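PDB 4MBO: serine-rich Repeat Adhesion Glycoprotein (Srr1), which binds fibrinogen as a serine-rich repeat surface glycoprotein of Streptococcus agalactiae, acting as a bacterial adhesin. Local coordinates for residues 44-49 with 119-124; 137-142 with 154-159; 175-180 with 312-317; 208-213 with 302-307. All blocks are in the same frame, centred on the assembly; numbering follows the deposited sequence.

In the fold
Contacts 1 and 2 lie in the N-terminal part of the chain, contacts 3 and 4 in the C-terminal part. Contact 1, the most buried, is a full antiparallel ladder in the Ig-like sandwich; contact 2, in the hairpin that follows strand 116-126, and contact 4 each have one backbone pair. Contact 3 has no direct backbone bonding between its strands: aromatic rings and two waters fill the gap. It meets contact 2 where Asn159 reaches Tyr312 and Tyr158 packs on Arg176. Contact 4, nested within the loop closed by contact 3, joins a strand to a partly exposed turn in the five-stranded sheet that also holds strand 309-316 of contact 3; their centres are about 20 Å apart.

Contact 1: 44-49 with 119-124; sequences VLNFAF and RVNMPV
Residues 44-49 and 119-124 are adjacent antiparallel strands in the four-stranded sheet of a bacterial Ig-like beta sandwich, with Leu45 opposite Met122 and Phe47 opposite Val120 as hydrogen-bonded pairs. Leu45 N donates to Met122 O at 2.8 Å, and Met122 N, Phe47 N and Val120 N complete the ladder with bonds of nearly equal length. Val120 O also receives the CA-H of Asn46, the CA lying 3.1 Å from it. The face carrying Leu45, Phe47, Val120 and Met122 looks into the sandwich, where Phe47 packs on Phe60 and Val62 and Met122 on Ile102 and Tyr104 of the second sheet. Phe47 holds CG between its backbone N and carbonyl carbon (chi1 59°), and its ring lies alongside Val120. The valine sits over one face toward the rim, its CB 3.5 Å from Phe47 CZ, while CG1 leans to the CE2 side and CG2 to the CE1 side. Met122 CE comes to the edge of the same ring, 4.1 Å from Phe47 CE2. Further along, Leu45 CB touches Val124 CG1 at 3.9 Å. The other face is more polar. There Asn46 and Asn121, the latter modelled in two conformers, run side by side with amide planes 43° apart in the one described; Asn46 OD1 is bonded by Lys25 NZ of strand 20-25. Arg119 leaves the sheet extended, then the bend at chi3 (-57°) turns NE toward the strand of Ala48. Ala48 CB lies off-centre against one face of the guanidinium beyond it, 3.5 Å from Arg119 NH1.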
# COMPACT_ATOMS: atom_id res chain seq x y z
N VAL A 44 -13.62 -7.38 -2.69
CA VAL A 44 -14.81 -6.60 -2.40
C VAL A 44 -15.56 -7.25 -1.23
O VAL A 44 -15.79 -8.47 -1.21
CB VAL A 44 -15.74 -6.50 -3.64
CG1 VAL A 44 -17.00 -5.75 -3.25
CG2 VAL A 44 -15.03 -5.73 -4.77
N LEU A 45 -15.90 -6.44 -0.26
CA LEU A 45 -16.70 -6.84 0.89
C LEU A 45 -18.11 -6.30 0.75
O LEU A 45 -18.32 -5.12 0.47
CB LEU A 45 -16.09 -6.26 2.16
CG LEU A 45 -16.90 -6.40 3.46
CD1 LEU A 45 -17.07 -7.87 3.82
CD2 LEU A 45 -16.23 -5.64 4.59
N ASN A 46 -19.09 -7.17 0.99
CA ASN A 46 -20.43 -6.66 1.08
C ASN A 46 -21.17 -7.28 2.25
O ASN A 46 -20.89 -8.43 2.65
CB ASN A 46 -21.22 -6.84 -0.19
CG ASN A 46 -21.65 -8.24 -0.41
OD1 ASN A 46 -20.89 -9.06 -0.88
ND2 ASN A 46 -22.92 -8.53 -0.10
N PHE A 47 -22.07 -6.51 2.84
CA PHE A 47 -22.90 -7.01 3.93
C PHE A 47 -24.22 -6.28 3.94
O PHE A 47 -24.36 -5.20 3.36
CB PHE A 47 -22.17 -6.90 5.29
CG PHE A 47 -21.76 -5.52 5.69
CD1 PHE A 47 -22.62 -4.70 6.39
CD2 PHE A 47 -20.48 -5.06 5.38
CE1 PHE A 47 -22.23 -3.41 6.76
CE2 PHE A 47 -20.09 -3.79 5.76
CZ PHE A 47 -20.97 -2.98 6.43
N ALA A 48 -25.20 -6.88 4.61
CA ALA A 48 -26.51 -6.28 4.71
C ALA A 48 -27.22 -6.89 5.90
O ALA A 48 -26.90 -8.01 6.33
CB ALA A 48 -27.30 -6.55 3.44
N PHE A 49 -28.20 -6.17 6.41
CA PHE A 49 -29.04 -6.63 7.52
C PHE A 49 -30.22 -5.68 7.71
O PHE A 49 -30.30 -4.63 7.06
CB PHE A 49 -28.22 -6.70 8.85
CG PHE A 49 -27.65 -5.38 9.28
CD1 PHE A 49 -28.38 -4.48 10.05
CD2 PHE A 49 -26.35 -5.03 8.91
CE1 PHE A 49 -27.85 -3.26 10.44
CE2 PHE A 49 -25.83 -3.80 9.28
CZ PHE A 49 -26.57 -2.93 10.05
N ARG A 119 -27.16 -1.78 3.87
CA ARG A 119 -26.52 -2.54 2.81
C ARG A 119 -25.27 -1.79 2.42
O ARG A 119 -25.34 -0.59 2.13
CB ARG A 119 -27.46 -2.69 1.60
CG ARG A 119 -26.94 -3.58 0.49
CD ARG A 119 -28.03 -3.93 -0.54
NE ARG A 119 -29.16 -4.57 0.14
CZ ARG A 119 -29.20 -5.86 0.48
NH1 ARG A 119 -28.22 -6.69 0.09
NH2 ARG A 119 -30.21 -6.31 1.19
N VAL A 120 -24.15 -2.49 2.38
CA VAL A 120 -22.87 -1.88 2.07
C VAL A 120 -22.00 -2.75 1.17
O VAL A 120 -21.99 -4.00 1.31
CB VAL A 120 -22.08 -1.66 3.39
CG1 VAL A 120 -20.66 -1.14 3.13
CG2 VAL A 120 -22.82 -0.71 4.31
N ASN A 121 -21.32 -2.08 0.24
CA ASN A 121 -20.30 -2.65 -0.62
C ASN A 121 -19.07 -1.77 -0.44
O ASN A 121 -19.19 -0.54 -0.36
CB ASN A 121 -20.68 -2.60 -2.09
CG ASN A 121 -21.82 -3.53 -2.43
OD1 ASN A 121 -21.71 -4.75 -2.32
ND2 ASN A 121 -22.89 -2.96 -2.93
N MET A 122 -17.90 -2.37 -0.30
CA MET A 122 -16.68 -1.56 -0.25
C MET A 122 -15.46 -2.40 -0.64
O MET A 122 -15.46 -3.64 -0.47
CB MET A 122 -16.45 -1.00 1.14
CG MET A 122 -15.93 -2.04 2.08
SD MET A 122 -15.56 -1.38 3.73
CE MET A 122 -17.22 -1.22 4.26
N PRO A 123 -14.43 -1.74 -1.18
CA PRO A 123 -13.21 -2.48 -1.44
C PRO A 123 -12.44 -2.77 -0.15
O PRO A 123 -12.45 -1.98 0.81
CB PRO A 123 -12.39 -1.53 -2.34
CG PRO A 123 -12.88 -0.20 -1.99
CD PRO A 123 -14.35 -0.36 -1.68
N VAL A 124 -11.82 -3.93 -0.13
CA VAL A 124 -10.90 -4.31 0.96
C VAL A 124 -9.66 -4.90 0.30
O VAL A 124 -9.73 -5.47 -0.77
CB VAL A 124 -11.49 -5.29 1.97
CG1 VAL A 124 -12.61 -4.64 2.77
CG2 VAL A 124 -11.96 -6.57 1.35

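Contact 2: 137-142 with 154-159; sequences DKQCFT and ERVQYN
The backbones of 137-142 and 154-159 meet at one antiparallel hydrogen-bonded pair, Gln139 with Glu154, and diverge beyond it, the short strand axes being turned 110° from each other. This is the open end of the beta hairpin of strands 139-145 and 148-157, part of the mixed sheet that also holds strands 59-64 and 101-106; the next rung is Phe141 with Ile152. Gln139 N donates to Glu154 O at 2.8 Å from well above the carbonyl plane, whereas the return bond from Glu154 N to Gln139 O, 3.0 Å long, lies in the carbonyl plane. Gln139 folds back on itself: the bend at chi2 (-61°) turns CD toward Asp137, and NE2 donates in its own amide plane to Asp137 O at 3.1 Å. Asp137 O also accepts from Thr135 OG1, so two donors grip this carbonyl. The nearest side-chain atom of Gln139 is about 4 Å from a bound calcium ion. On the inner side, Phe141 presents its ring edge to the other strand. Its CZ meets Val156 CG2 at 4.0 Å, and Glu154 O also lies at the edge, 3.8 Å from Phe141 CE2. The Phe141 and Glu154 side chains cross at about a right angle, though ring and carboxylate planes are only 27° apart. Leu43 of strand 43-51 and Pro126 of strand 116-126 also pack on Phe141. Outside, Lys138 and Arg155 cross, their CG atoms 4.1 Å apart. Lys138 CG lies over one face of the Arg155 guanidinium, and Arg155 CG packs 3.7 Å from Asp137 C.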
# COMPACT_ATOMS: atom_id res chain seq x y z
N ASP A 137 1.59 -19.40 -2.13
CA ASP A 137 0.36 -20.14 -1.77
C ASP A 137 -0.78 -19.17 -1.40
O ASP A 137 -0.55 -18.01 -1.11
CB ASP A 137 0.64 -21.10 -0.61
CG ASP A 137 1.92 -22.02 -0.83
OD1 ASP A 137 2.41 -22.32 -1.97
OD2 ASP A 137 2.43 -22.50 0.22
N LYS A 138 -2.00 -19.68 -1.38
CA LYS A 138 -3.15 -18.86 -1.06
C LYS A 138 -3.21 -18.48 0.41
O LYS A 138 -2.92 -19.29 1.30
CB LYS A 138 -4.46 -19.57 -1.43
CG LYS A 138 -4.68 -19.74 -2.93
CD LYS A 138 -6.04 -20.32 -3.27
CE LYS A 138 -6.18 -21.73 -2.70
NZ LYS A 138 -7.40 -22.53 -3.12
N GLN A 139 -3.60 -17.23 0.65
CA GLN A 139 -3.79 -16.67 1.98
C GLN A 139 -5.28 -16.69 2.27
O GLN A 139 -6.07 -16.65 1.35
CB GLN A 139 -3.29 -15.22 2.00
CG GLN A 139 -1.87 -15.04 1.48
CD GLN A 139 -0.88 -15.81 2.32
OE1 GLN A 139 -0.60 -15.44 3.47
NE2 GLN A 139 -0.27 -16.84 1.74
N CYS A 140 -5.64 -16.72 3.53
CA CYS A 140 -7.04 -16.80 3.97
C CYS A 140 -7.52 -15.42 4.48
O CYS A 140 -6.89 -14.82 5.37
CB CYS A 140 -7.12 -17.87 5.07
SG CYS A 140 -8.54 -17.74 6.16
N PHE A 141 -8.60 -14.91 3.90
CA PHE A 141 -9.19 -13.61 4.25
C PHE A 141 -10.60 -13.84 4.74
O PHE A 141 -11.34 -14.54 4.10
CB PHE A 141 -9.18 -12.66 3.07
CG PHE A 141 -7.82 -12.46 2.48
CD1 PHE A 141 -6.91 -11.60 3.07
CD2 PHE A 141 -7.44 -13.16 1.35
CE1 PHE A 141 -5.66 -11.44 2.58
CE2 PHE A 141 -6.16 -12.99 0.83
CZ PHE A 141 -5.28 -12.12 1.44
N THR A 142 -10.95 -13.26 5.87
CA THR A 142 -12.29 -13.42 6.45
C THR A 142 -12.87 -12.11 6.98
O THR A 142 -12.18 -11.15 7.28
CB THR A 142 -12.34 -14.47 7.60
OG1 THR A 142 -11.56 -14.06 8.75
CG2 THR A 142 -11.83 -15.84 7.09
N GLU A 154 -6.76 -16.24 -1.58
CA GLU A 154 -6.05 -15.67 -2.72
C GLU A 154 -4.57 -15.61 -2.47
O GLU A 154 -4.16 -15.31 -1.34
CB GLU A 154 -6.44 -14.18 -2.96
CG GLU A 154 -7.90 -13.84 -3.00
CD GLU A 154 -8.60 -14.24 -4.26
OE1 GLU A 154 -7.93 -14.61 -5.25
OE2 GLU A 154 -9.86 -14.26 -4.25
N ARG A 155 -3.76 -15.86 -3.50
CA ARG A 155 -2.36 -15.54 -3.41
C ARG A 155 -2.26 -14.00 -3.50
O ARG A 155 -3.15 -13.34 -4.02
CB ARG A 155 -1.58 -16.14 -4.58
CG ARG A 155 -1.62 -17.63 -4.63
CD ARG A 155 -0.83 -18.16 -5.83
NE ARG A 155 -1.24 -19.53 -6.03
CZ ARG A 155 -2.38 -19.87 -6.64
NH1 ARG A 155 -2.70 -21.15 -6.76
NH2 ARG A 155 -3.21 -18.93 -7.11
N VAL A 156 -1.15 -13.47 -3.03
CA VAL A 156 -0.88 -12.03 -3.11
C VAL A 156 0.40 -11.87 -3.91
O VAL A 156 1.40 -12.47 -3.58
CB VAL A 156 -0.78 -11.41 -1.72
CG1 VAL A 156 -0.38 -9.95 -1.82
CG2 VAL A 156 -2.12 -11.58 -1.00
N GLN A 157 0.34 -11.05 -4.94
CA GLN A 157 1.49 -10.88 -5.80
C GLN A 157 1.91 -9.44 -5.91
O GLN A 157 1.09 -8.55 -6.04
CB GLN A 157 1.13 -11.41 -7.20
CG GLN A 157 2.13 -11.09 -8.29
CD GLN A 157 1.70 -11.66 -9.62
OE1 GLN A 157 1.66 -12.87 -9.79
NE2 GLN A 157 1.36 -10.80 -10.55
N TYR A 158 3.22 -9.23 -5.87
CA TYR A 158 3.84 -7.94 -6.09
C TYR A 158 4.80 -8.12 -7.28
O TYR A 158 5.22 -9.23 -7.62
CB TYR A 158 4.66 -7.52 -4.90
CG TYR A 158 3.88 -7.24 -3.64
CD1 TYR A 158 3.36 -5.98 -3.39
CD2 TYR A 158 3.70 -8.22 -2.66
CE1 TYR A 158 2.65 -5.69 -2.22
CE2 TYR A 158 3.00 -7.95 -1.50
CZ TYR A 158 2.50 -6.68 -1.27
OH TYR A 158 1.79 -6.39 -0.13
N ASN A 159 5.08 -7.03 -7.98
CA ASN A 159 6.01 -7.11 -9.08
C ASN A 159 7.43 -7.41 -8.66
O ASN A 159 7.85 -7.06 -7.55
CB ASN A 159 6.01 -5.82 -9.87
CG ASN A 159 4.82 -5.69 -10.78
OD1 ASN A 159 4.12 -6.68 -11.06
ND2 ASN A 159 4.59 -4.49 -11.25

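Contact 3: 175-180 with 312-317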
# COMPACT_ATOMS: atom_id res chain seq x y z
N SER A 175 10.81 -0.00 -7.62
CA SER A 175 10.22 1.13 -6.94
C SER A 175 8.73 0.96 -6.82
O SER A 175 8.18 0.12 -7.49
CB SER A 175 10.56 2.42 -7.65
OG SER A 175 9.95 2.42 -8.95
N ARG A 176 8.11 1.73 -5.94
CA ARG A 176 6.67 1.62 -5.70
C ARG A 176 6.11 2.86 -5.03
O ARG A 176 6.72 3.42 -4.14
CB ARG A 176 6.45 0.40 -4.80
CG ARG A 176 5.03 -0.06 -4.63
CD ARG A 176 4.99 -1.38 -3.85
NE ARG A 176 3.65 -1.90 -3.99
CZ ARG A 176 2.69 -1.81 -3.09
NH1 ARG A 176 1.49 -2.24 -3.43
NH2 ARG A 176 2.90 -1.27 -1.90
N ILE A 177 4.92 3.31 -5.45
CA ILE A 177 4.20 4.31 -4.73
C ILE A 177 3.46 3.47 -3.70
O ILE A 177 2.58 2.65 -4.04
CB ILE A 177 3.23 5.07 -5.63
CG1 ILE A 177 4.03 5.86 -6.66
CG2 ILE A 177 2.35 5.94 -4.77
CD1 ILE A 177 3.22 6.62 -7.69
N MET A 178 3.87 3.59 -2.44
CA MET A 178 3.30 2.71 -1.43
C MET A 178 2.45 3.39 -0.37
O MET A 178 1.97 2.74 0.55
CB MET A 178 4.41 1.85 -0.80
CG MET A 178 5.65 2.60 -0.39
SD MET A 178 5.34 3.88 0.81
CE MET A 178 4.80 2.87 2.24
N LYS A 179 2.23 4.69 -0.53
CA LYS A 179 1.39 5.43 0.42
C LYS A 179 0.87 6.69 -0.20
O LYS A 179 1.62 7.42 -0.87
CB LYS A 179 2.17 5.81 1.68
CG LYS A 179 1.32 6.20 2.88
CD LYS A 179 0.47 5.05 3.45
CE LYS A 179 1.31 3.81 3.77
NZ LYS A 179 0.56 2.83 4.61
N LEU A 180 -0.41 6.94 0.02
CA LEU A 180 -1.05 8.20 -0.33
C LEU A 180 -1.66 8.74 0.96
O LEU A 180 -2.56 8.13 1.51
CB LEU A 180 -2.11 8.00 -1.39
CG LEU A 180 -1.67 7.49 -2.77
CD1 LEU A 180 -2.91 7.24 -3.64
CD2 LEU A 180 -0.68 8.43 -3.45
N TYR A 312 13.12 0.94 -13.32
CA TYR A 312 11.79 0.44 -12.91
C TYR A 312 10.84 1.62 -12.88
O TYR A 312 11.22 2.70 -12.45
CB TYR A 312 11.89 -0.22 -11.54
CG TYR A 312 10.68 -1.04 -11.15
CD1 TYR A 312 9.57 -0.42 -10.62
CD2 TYR A 312 10.67 -2.44 -11.30
CE1 TYR A 312 8.46 -1.15 -10.24
CE2 TYR A 312 9.55 -3.17 -10.93
CZ TYR A 312 8.45 -2.51 -10.38
OH TYR A 312 7.31 -3.17 -9.97
N SER A 313 9.60 1.41 -13.34
CA SER A 313 8.62 2.50 -13.38
C SER A 313 7.40 2.19 -12.57
O SER A 313 7.00 1.04 -12.47
CB SER A 313 8.19 2.78 -14.84
OG SER A 313 9.30 3.14 -15.65
N TYR A 314 6.79 3.23 -12.01
CA TYR A 314 5.55 3.04 -11.26
C TYR A 314 4.69 4.32 -11.35
O TYR A 314 5.15 5.44 -11.08
CB TYR A 314 5.88 2.71 -9.82
CG TYR A 314 4.81 1.91 -9.12
CD1 TYR A 314 3.63 2.48 -8.63
CD2 TYR A 314 4.99 0.56 -8.94
CE1 TYR A 314 2.68 1.72 -8.00
CE2 TYR A 314 4.07 -0.21 -8.30
CZ TYR A 314 2.90 0.36 -7.84
OH TYR A 314 2.03 -0.47 -7.18
N GLY A 315 3.43 4.15 -11.73
CA GLY A 315 2.55 5.30 -11.95
C GLY A 315 1.46 5.54 -10.94
O GLY A 315 1.13 4.68 -10.13
N HIS A 316 0.90 6.75 -11.00
CA HIS A 316 -0.22 7.16 -10.16
C HIS A 316 -1.05 8.25 -10.86
O HIS A 316 -0.51 9.10 -11.57
CB HIS A 316 0.26 7.64 -8.78
CG HIS A 316 -0.74 8.48 -8.07
ND1 HIS A 316 -1.92 7.97 -7.58
CD2 HIS A 316 -0.77 9.81 -7.83
CE1 HIS A 316 -2.64 8.96 -7.07
NE2 HIS A 316 -1.96 10.09 -7.21
N THR A 317 -2.37 8.18 -10.66
CA THR A 317 -3.32 9.14 -11.22
C THR A 317 -4.27 9.63 -10.14
O THR A 317 -4.83 8.83 -9.39
CB THR A 317 -4.14 8.50 -12.36
OG1 THR A 317 -3.26 8.05 -13.39
CG2 THR A 317 -5.15 9.50 -12.95
O HOH W 1 6.75 -2.26 -7.61
O HOH W 2 0.64 1.37 -5.46
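Water-bridged polar contacts link Ser175 to Tyr312 and Ile177 to Tyr314. Water 1 donates to Ser175 O at 2.8 Å and is also hydrogen-bonded to the OH of Tyr312, in the one described of that residue's two modelled conformers. Water 2 donates both to Ile177 O, at 2.7 Å, and to Tyr314 OH, at 2.9 Å. Asp38 OD1 also holds that hydroxyl and makes a salt bridge with Arg176 NE, so one carboxylate oxygen ties the two side chains together. Ring-face contacts come next. Backbone atoms of Arg176 and Ile177 lie over one face of the Tyr314 ring: Arg176 CA makes a CH-pi contact 4.0 Å from the centroid, and Ile177 N stands above the rim near CD1. Arg176 runs beside the same ring, CG 3.8 Å from Tyr314 CE2, with its guanidinium turned 75° to the ring plane. The two strands run in nearly the same direction, 20° apart, but belong to different beta sheets of the C-terminal region of the fibrinogen-binding adhesin family, so side chains and waters bridge the gap. Apolar contacts continue toward the chain end. Ile177 stretches along chi2 (177°) to set CD1 3.3 Å from His316 CB, a tight approach. Leu180 CD2 lies over one face of the His316 ring, off-centre, while the sister methyl CD1 reaches His316 CE1 at 3.8 Å. His316 NE2 is hydrogen-bonded to Asn318 OD1.

Contact 4: 208-213 with 302-307; sequences NLYTII and SDINQT
The Tyr210 ring has Ile304 over one face and Ser302 O at its edge, in the ring plane. Ile304 CB stands almost exactly above the ring centre, 4.2 Å from the centroid and 4° off the normal, in a CH-pi contact. Ile304 CD1 extends to Tyr210 CE2 at 4.1 Å, and Thr270 of strand 269-272 touches both side chains. At the Tyr210 backbone, a single antiparallel bridge forms: Tyr210 N donates to Ser302 O at 2.9 Å, and Ser302 N to Tyr210 O at 2.8 Å. The same serine turns OG back to donate to Asp303 O at 2.7 Å. That carbonyl also accepts from Gln306 N, so two donors hold it. Asp303 OD1, through its syn lone pair, takes Thr307 N at 2.7 Å. Ile212 packs against Gln306, CG2 lying 3.7 Å from Gln306 NE2, which is itself bonded to Tyr298 OH. The arrangement belongs to a beta hairpin: the type I turn Asp303-Gln306 lies in the connection between strands 295-302 and 309-316, and Ile304 and Gln306 pack it against neighbouring strand 210-215 of the five-stranded sheet.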
# COMPACT_ATOMS: atom_id res chain seq x y z
N ASN A 208 30.76 5.44 -12.03
CA ASN A 208 30.10 4.99 -10.82
C ASN A 208 28.66 4.53 -11.07
O ASN A 208 28.04 4.90 -12.08
CB ASN A 208 30.02 6.12 -9.78
CG ASN A 208 31.34 6.45 -9.11
OD1 ASN A 208 32.33 5.75 -9.28
ND2 ASN A 208 31.32 7.50 -8.32
N LEU A 209 28.14 3.81 -10.10
CA LEU A 209 26.72 3.49 -10.04
C LEU A 209 25.97 4.75 -9.52
O LEU A 209 26.42 5.39 -8.56
CB LEU A 209 26.48 2.33 -9.11
CG LEU A 209 27.03 0.98 -9.57
CD1 LEU A 209 27.24 0.07 -8.34
CD2 LEU A 209 26.11 0.34 -10.59
N TYR A 210 24.88 5.08 -10.17
CA TYR A 210 23.99 6.18 -9.81
C TYR A 210 22.55 5.69 -9.74
O TYR A 210 22.18 4.67 -10.33
CB TYR A 210 24.02 7.33 -10.83
CG TYR A 210 25.28 8.10 -10.97
CD1 TYR A 210 26.32 7.59 -11.75
CD2 TYR A 210 25.45 9.36 -10.40
CE1 TYR A 210 27.50 8.30 -11.91
CE2 TYR A 210 26.64 10.06 -10.54
CZ TYR A 210 27.65 9.52 -11.32
OH TYR A 210 28.85 10.18 -11.52
N THR A 211 21.75 6.40 -8.96
CA THR A 211 20.29 6.24 -8.97
C THR A 211 19.65 7.55 -9.40
O THR A 211 19.93 8.59 -8.82
CB THR A 211 19.72 5.74 -7.65
OG1 THR A 211 20.01 4.36 -7.53
CG2 THR A 211 18.21 5.96 -7.58
N ILE A 212 18.88 7.50 -10.49
CA ILE A 212 18.15 8.62 -10.98
C ILE A 212 16.66 8.33 -10.71
O ILE A 212 16.15 7.22 -10.97
CB ILE A 212 18.28 8.82 -12.49
CG1 ILE A 212 19.75 8.76 -12.98
CG2 ILE A 212 17.58 10.11 -12.90
CD1 ILE A 212 20.69 9.60 -12.22
N ILE A 213 15.97 9.33 -10.17
CA ILE A 213 14.53 9.27 -9.92
C ILE A 213 13.94 10.42 -10.74
O ILE A 213 14.37 11.58 -10.61
CB ILE A 213 14.21 9.42 -8.44
CG1 ILE A 213 14.74 8.16 -7.71
CG2 ILE A 213 12.71 9.60 -8.22
CD1 ILE A 213 14.91 8.33 -6.23
N SER A 302 21.99 3.14 -12.66
CA SER A 302 22.51 3.35 -14.02
C SER A 302 23.63 4.33 -14.01
O SER A 302 24.04 4.80 -12.96
CB SER A 302 21.39 3.97 -14.90
OG SER A 302 21.00 5.30 -14.44
N ASP A 303 24.14 4.63 -15.20
CA ASP A 303 25.04 5.75 -15.34
C ASP A 303 24.19 7.04 -15.29
O ASP A 303 22.94 6.99 -15.29
CB ASP A 303 25.79 5.65 -16.67
CG ASP A 303 24.87 5.73 -17.85
OD1 ASP A 303 23.88 5.02 -17.89
OD2 ASP A 303 25.17 6.54 -18.76
N ILE A 304 24.85 8.19 -15.20
CA ILE A 304 24.14 9.44 -15.03
C ILE A 304 23.23 9.76 -16.23
O ILE A 304 22.21 10.42 -16.05
CB ILE A 304 25.14 10.55 -14.72
CG1 ILE A 304 24.45 11.67 -13.96
CG2 ILE A 304 25.85 11.01 -15.99
CD1 ILE A 304 25.38 12.71 -13.38
N ASN A 305 23.57 9.22 -17.41
CA ASN A 305 22.86 9.43 -18.69
C ASN A 305 21.77 8.36 -18.95
O ASN A 305 21.10 8.41 -19.96
CB ASN A 305 23.87 9.44 -19.87
CG ASN A 305 24.81 10.66 -19.87
OD1 ASN A 305 24.38 11.79 -20.00
ND2 ASN A 305 26.12 10.41 -19.79
N GLN A 306 21.60 7.40 -18.04
CA GLN A 306 20.59 6.33 -18.18
C GLN A 306 20.74 5.58 -19.49
O GLN A 306 19.78 5.37 -20.22
CB GLN A 306 19.18 6.90 -18.09
CG GLN A 306 18.94 7.76 -16.88
CD GLN A 306 17.48 8.14 -16.77
OE1 GLN A 306 16.59 7.29 -16.91
NE2 GLN A 306 17.24 9.38 -16.51
N THR A 307 21.99 5.24 -19.77
CA THR A 307 22.37 4.53 -20.94
C THR A 307 22.47 3.01 -20.72
O THR A 307 22.31 2.23 -21.66
CB THR A 307 23.74 5.08 -21.39
OG1 THR A 307 23.62 6.51 -21.53
CG2 THR A 307 24.16 4.46 -22.68